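Local coordinates for putative cytoplasmic protein (Salmonella enterica subsp. enterica serovar Typhimurium, PDB 4IQN) that is of unknown function and belongs to a family of uncharacterised proteins, DUF5066, at residues 139-150 with 199-210. Residues are numbered along the deposited sequence; the frame is centred on the assembly and turned at random.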
loop_
_atom_site.group_PDB
_atom_site.type_symbol
_atom_site.label_atom_id
_atom_site.label_comp_id
_atom_site.label_asym_id
_atom_site.label_seq_id
_atom_site.Cartn_x
_atom_site.Cartn_y
_atom_site.Cartn_z
ATOM N N TYR A 139 -3.921 -1.340 -2.892
ATOM C CA TYR A 139 -4.873 -0.779 -3.865
ATOM C C TYR A 139 -6.231 -1.348 -3.551
ATOM O O TYR A 139 -6.486 -2.522 -3.823
ATOM C CB TYR A 139 -4.435 -1.177 -5.295
ATOM C CG TYR A 139 -4.897 -0.256 -6.383
ATOM C CD1 TYR A 139 -4.476 1.074 -6.426
ATOM C CD2 TYR A 139 -5.741 -0.703 -7.400
ATOM C CE1 TYR A 139 -4.908 1.941 -7.448
ATOM C CE2 TYR A 139 -6.168 0.171 -8.425
ATOM C CZ TYR A 139 -5.753 1.487 -8.440
ATOM O OH TYR A 139 -6.178 2.359 -9.458
ATOM N N ILE A 140 -7.114 -0.530 -2.953
ATOM C CA ILE A 140 -8.343 -1.059 -2.377
ATOM C C ILE A 140 -9.457 -1.172 -3.434
ATOM O O ILE A 140 -10.267 -0.277 -3.595
ATOM C CB ILE A 140 -8.803 -0.190 -1.216
ATOM C CG1 ILE A 140 -7.694 0.028 -0.194
ATOM C CG2 ILE A 140 -10.052 -0.788 -0.536
ATOM C CD1 ILE A 140 -7.103 -1.225 0.457
ATOM N N THR A 141 -9.446 -2.271 -4.178
ATOM C CA THR A 141 -10.420 -2.550 -5.205
ATOM C C THR A 141 -11.240 -3.721 -4.716
ATOM O O THR A 141 -12.220 -3.519 -3.988
ATOM C CB THR A 141 -9.753 -2.824 -6.553
ATOM O OG1 THR A 141 -8.695 -3.742 -6.345
ATOM C CG2 THR A 141 -9.175 -1.552 -7.114
ATOM N N GLU A 142 -10.826 -4.935 -5.031
ATOM C CA GLU A 142 -11.597 -6.128 -4.668
ATOM C C GLU A 142 -10.605 -7.105 -4.080
ATOM O O GLU A 142 -9.464 -7.185 -4.554
ATOM C CB GLU A 142 -12.300 -6.759 -5.887
ATOM C CG GLU A 142 -13.287 -5.869 -6.630
ATOM C CD GLU A 142 -14.510 -5.486 -5.777
ATOM O OE1 GLU A 142 -14.868 -6.274 -4.868
ATOM O OE2 GLU A 142 -15.122 -4.396 -6.001
ATOM N N ARG A 143 -11.016 -7.808 -3.033
ATOM C CA ARG A 143 -10.190 -8.874 -2.475
ATOM C C ARG A 143 -10.228 -10.149 -3.313
ATOM O O ARG A 143 -11.221 -10.489 -3.938
ATOM C CB ARG A 143 -10.604 -9.167 -1.042
ATOM C CG ARG A 143 -10.469 -7.942 -0.168
ATOM C CD ARG A 143 -10.397 -8.247 1.319
ATOM N NE ARG A 143 -11.486 -9.098 1.756
ATOM C CZ ARG A 143 -11.486 -9.769 2.905
ATOM N NH1 ARG A 143 -10.448 -9.698 3.779
ATOM N NH2 ARG A 143 -12.525 -10.525 3.182
ATOM N N ASP A 144 -9.113 -10.859 -3.314
ATOM C CA ASP A 144 -8.972 -12.073 -4.041
ATOM C C ASP A 144 -9.318 -13.273 -3.177
ATOM O O ASP A 144 -9.860 -13.127 -2.092
ATOM C CB ASP A 144 -7.527 -12.165 -4.593
ATOM C CG ASP A 144 -6.470 -12.307 -3.509
ATOM O OD1 ASP A 144 -6.773 -12.639 -2.306
ATOM O OD2 ASP A 144 -5.302 -12.061 -3.871
ATOM N N ALA A 145 -9.038 -14.476 -3.667
ATOM C CA ALA A 145 -9.407 -15.717 -2.976
ATOM C C ALA A 145 -8.761 -15.872 -1.611
ATOM O O ALA A 145 -9.273 -16.610 -0.793
ATOM C CB ALA A 145 -9.051 -16.931 -3.833
ATOM N N ASN A 146 -7.625 -15.230 -1.391
ATOM C CA ASN A 146 -6.917 -15.226 -0.101
ATOM C C ASN A 146 -7.248 -14.020 0.754
ATOM O O ASN A 146 -6.622 -13.798 1.796
ATOM C CB ASN A 146 -5.403 -15.202 -0.304
ATOM C CG ASN A 146 -4.895 -16.357 -1.109
ATOM O OD1 ASN A 146 -4.056 -16.192 -2.023
ATOM N ND2 ASN A 146 -5.340 -17.514 -0.781
ATOM N N GLY A 147 -8.207 -13.207 0.325
ATOM C CA GLY A 147 -8.556 -12.011 1.088
ATOM C C GLY A 147 -7.569 -10.864 0.976
ATOM O O GLY A 147 -7.432 -10.083 1.903
ATOM N N GLU A 148 -6.857 -10.780 -0.152
ATOM C CA GLU A 148 -5.856 -9.755 -0.371
ATOM C C GLU A 148 -6.256 -8.785 -1.465
ATOM O O GLU A 148 -6.975 -9.145 -2.376
ATOM C CB GLU A 148 -4.502 -10.388 -0.742
ATOM C CG GLU A 148 -3.956 -11.248 0.383
ATOM C CD GLU A 148 -3.604 -10.450 1.664
ATOM O OE1 GLU A 148 -3.156 -9.263 1.557
ATOM O OE2 GLU A 148 -3.760 -11.032 2.783
ATOM N N TYR A 149 -5.746 -7.564 -1.359
ATOM C CA TYR A 149 -5.831 -6.572 -2.413
ATOM C C TYR A 149 -4.485 -6.498 -3.158
ATOM O O TYR A 149 -3.451 -6.890 -2.629
ATOM C CB TYR A 149 -6.107 -5.198 -1.857
ATOM C CG TYR A 149 -7.462 -5.034 -1.237
ATOM C CD1 TYR A 149 -8.590 -4.991 -2.011
ATOM C CD2 TYR A 149 -7.588 -4.907 0.155
ATOM C CE1 TYR A 149 -9.845 -4.788 -1.410
ATOM C CE2 TYR A 149 -8.826 -4.753 0.751
ATOM C CZ TYR A 149 -9.949 -4.697 -0.050
ATOM O OH TYR A 149 -11.195 -4.530 0.474
ATOM N N PRO A 150 -4.486 -5.916 -4.355
ATOM C CA PRO A 150 -3.178 -5.754 -5.034
ATOM C C PRO A 150 -2.284 -4.710 -4.372
ATOM O O PRO A 150 -2.746 -3.886 -3.570
ATOM C CB PRO A 150 -3.558 -5.270 -6.432
ATOM C CG PRO A 150 -5.020 -5.432 -6.554
ATOM C CD PRO A 150 -5.590 -5.412 -5.172
ATOM N N ASN A 199 -5.660 -9.314 -11.514
ATOM C CA ASN A 199 -5.790 -8.020 -10.858
ATOM C C ASN A 199 -5.724 -6.941 -11.912
ATOM O O ASN A 199 -6.530 -6.033 -11.919
ATOM C CB ASN A 199 -4.693 -7.807 -9.799
ATOM C CG ASN A 199 -4.870 -8.665 -8.535
ATOM O OD1 ASN A 199 -5.898 -9.283 -8.337
ATOM N ND2 ASN A 199 -3.858 -8.692 -7.674
ATOM N N GLU A 200 -4.795 -7.083 -12.854
ATOM C CA GLU A 200 -4.630 -6.092 -13.900
ATOM C C GLU A 200 -5.812 -6.026 -14.848
ATOM O O GLU A 200 -6.234 -4.918 -15.258
ATOM C CB GLU A 200 -3.305 -6.340 -14.622
ATOM C CG GLU A 200 -2.120 -5.980 -13.705
ATOM C CD GLU A 200 -0.766 -6.447 -14.245
ATOM O OE1 GLU A 200 -0.579 -6.294 -15.477
ATOM O OE2 GLU A 200 0.085 -6.965 -13.447
ATOM N N GLN A 201 -6.369 -7.176 -15.185
ATOM C CA GLN A 201 -7.550 -7.210 -16.038
ATOM C C GLN A 201 -8.703 -6.535 -15.305
ATOM O O GLN A 201 -9.350 -5.634 -15.845
ATOM C CB GLN A 201 -7.927 -8.633 -16.415
ATOM C CG GLN A 201 -8.963 -8.707 -17.518
ATOM C CD GLN A 201 -9.078 -10.086 -18.144
ATOM O OE1 GLN A 201 -8.211 -10.944 -17.966
ATOM N NE2 GLN A 201 -10.154 -10.304 -18.892
ATOM N N ARG A 202 -8.901 -6.936 -14.058
ATOM C CA ARG A 202 -10.042 -6.495 -13.270
ATOM C C ARG A 202 -10.005 -4.989 -13.009
ATOM O O ARG A 202 -11.030 -4.335 -13.100
ATOM C CB ARG A 202 -10.066 -7.269 -11.933
ATOM C CG ARG A 202 -11.242 -6.896 -11.000
ATOM C CD ARG A 202 -11.055 -7.450 -9.619
ATOM N NE ARG A 202 -9.883 -6.821 -9.006
ATOM C CZ ARG A 202 -9.006 -7.404 -8.174
ATOM N NH1 ARG A 202 -9.137 -8.660 -7.745
ATOM N NH2 ARG A 202 -7.960 -6.712 -7.770
ATOM N N ASP A 203 -8.823 -4.449 -12.704
ATOM C CA ASP A 203 -8.664 -3.072 -12.260
ATOM C C ASP A 203 -8.108 -2.120 -13.334
ATOM O O ASP A 203 -7.805 -0.962 -13.048
ATOM C CB ASP A 203 -7.756 -3.024 -11.023
ATOM C CG ASP A 203 -8.326 -3.786 -9.815
ATOM O OD1 ASP A 203 -9.535 -4.134 -9.819
ATOM O OD2 ASP A 203 -7.552 -4.036 -8.851
ATOM N N ALA A 204 -8.002 -2.599 -14.575
ATOM C CA ALA A 204 -7.365 -1.828 -15.661
ATOM C C ALA A 204 -8.003 -0.459 -15.894
ATOM O O ALA A 204 -7.299 0.528 -16.140
ATOM C CB ALA A 204 -7.382 -2.631 -16.946
ATOM N N ALA A 205 -9.328 -0.392 -15.780
ATOM C CA ALA A 205 -10.034 0.844 -16.096
ATOM C C ALA A 205 -9.772 1.888 -15.017
ATOM O O ALA A 205 -9.759 3.079 -15.289
ATOM C CB ALA A 205 -11.519 0.589 -16.285
ATOM N N LEU A 206 -9.520 1.427 -13.797
ATOM C CA LEU A 206 -9.166 2.305 -12.722
ATOM C C LEU A 206 -7.725 2.767 -12.794
ATOM O O LEU A 206 -7.439 3.927 -12.557
ATOM C CB LEU A 206 -9.471 1.641 -11.379
ATOM C CG LEU A 206 -10.927 1.229 -11.166
ATOM C CD1 LEU A 206 -11.050 0.554 -9.800
ATOM C CD2 LEU A 206 -11.842 2.437 -11.241
ATOM N N LEU A 207 -6.814 1.857 -13.127
ATOM C CA LEU A 207 -5.406 2.223 -13.252
ATOM C C LEU A 207 -5.217 3.260 -14.337
ATOM O O LEU A 207 -4.347 4.128 -14.244
ATOM C CB LEU A 207 -4.523 0.996 -13.543
ATOM C CG LEU A 207 -4.502 0.064 -12.342
ATOM C CD1 LEU A 207 -4.243 -1.380 -12.754
ATOM C CD2 LEU A 207 -3.496 0.581 -11.326
ATOM N N ASP A 208 -6.042 3.158 -15.361
ATOM C CA ASP A 208 -5.987 4.091 -16.461
ATOM C C ASP A 208 -6.290 5.520 -15.994
ATOM O O ASP A 208 -5.883 6.470 -16.636
ATOM C CB ASP A 208 -6.951 3.627 -17.554
ATOM C CG ASP A 208 -6.838 4.430 -18.810
ATOM O OD1 ASP A 208 -5.779 4.408 -19.471
ATOM O OD2 ASP A 208 -7.829 5.065 -19.148
ATOM N N LEU A 209 -6.990 5.667 -14.864
ATOM C CA LEU A 209 -7.271 6.988 -14.280
ATOM C C LEU A 209 -6.138 7.567 -13.404
ATOM O O LEU A 209 -6.176 8.742 -13.027
ATOM C CB LEU A 209 -8.571 6.918 -13.445
ATOM C CG LEU A 209 -9.796 6.414 -14.208
ATOM C CD1 LEU A 209 -10.969 6.094 -13.279
ATOM C CD2 LEU A 209 -10.199 7.393 -15.289
ATOM N N GLU A 210 -5.146 6.753 -13.051
ATOM C CA GLU A 210 -4.065 7.203 -12.141
ATOM C C GLU A 210 -3.015 8.017 -12.892
ATOM O O GLU A 210 -2.087 7.453 -13.513
ATOM C CB GLU A 210 -3.376 5.990 -11.485
ATOM C CG GLU A 210 -4.331 5.081 -10.692
ATOM C CD GLU A 210 -4.789 5.642 -9.353
ATOM O OE1 GLU A 210 -4.439 6.809 -9.003
ATOM O OE2 GLU A 210 -5.506 4.867 -8.646
HETATM O O HOH W 1 -7.145 -8.452 -5.565
HETATM O O HOH W 2 -11.273 -10.472 -6.947
HETATM O O HOH W 3 -4.686 -9.639 -4.892
#
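Thr141 OG1 comes down on Asp203 OD2 from above the carboxylate plane, just after strand 135-140, and their bond shows how one buried carboxylate can organise an interface. Thr141 OG1, placed between backbone N and carbonyl carbon (chi1 47°), donates to Asp203 OD2 at 2.8 Å. Arg202 NH2 reaches the same oxygen, Asp203 OD2, from the opposite face of the carboxylate at 2.9 Å, while Arg202 NE holds Asp203 OD1 at 2.8 Å. This side-on, two-nitrogen salt bridge within the helix fixes the rotation of the carboxylate. The guanidinium lies between Glu142 CB over one face and Asn199 CA over the other, with Pro150 CG at its edge, 3.4 Å from Arg202 NH2.

Tyr139 anchors the other tightly packed end. Tyr139 OH donates to the anti lone pair of Glu210 OE2 at 2.7 Å, in the plane of the ring, and Leu207 CD2 packs 3.8 Å from Tyr139 CZ; Arg41 forms a salt bridge with that same carboxylate oxygen. Toward the turn the contact loosens. One water links Glu142 O to Arg202 NH2, a second joins Arg143 O to Arg202 NH1, and a third spans Asp144 OD2 and Asn199 ND2, Asn199 OD1 being bonded to Gln195. Overall, helix 190-207 and the turn after it pack on the end of strand 135-140 and the flanks of the loop to antiparallel strand 151-155, a helix-on-beta-hairpin arrangement.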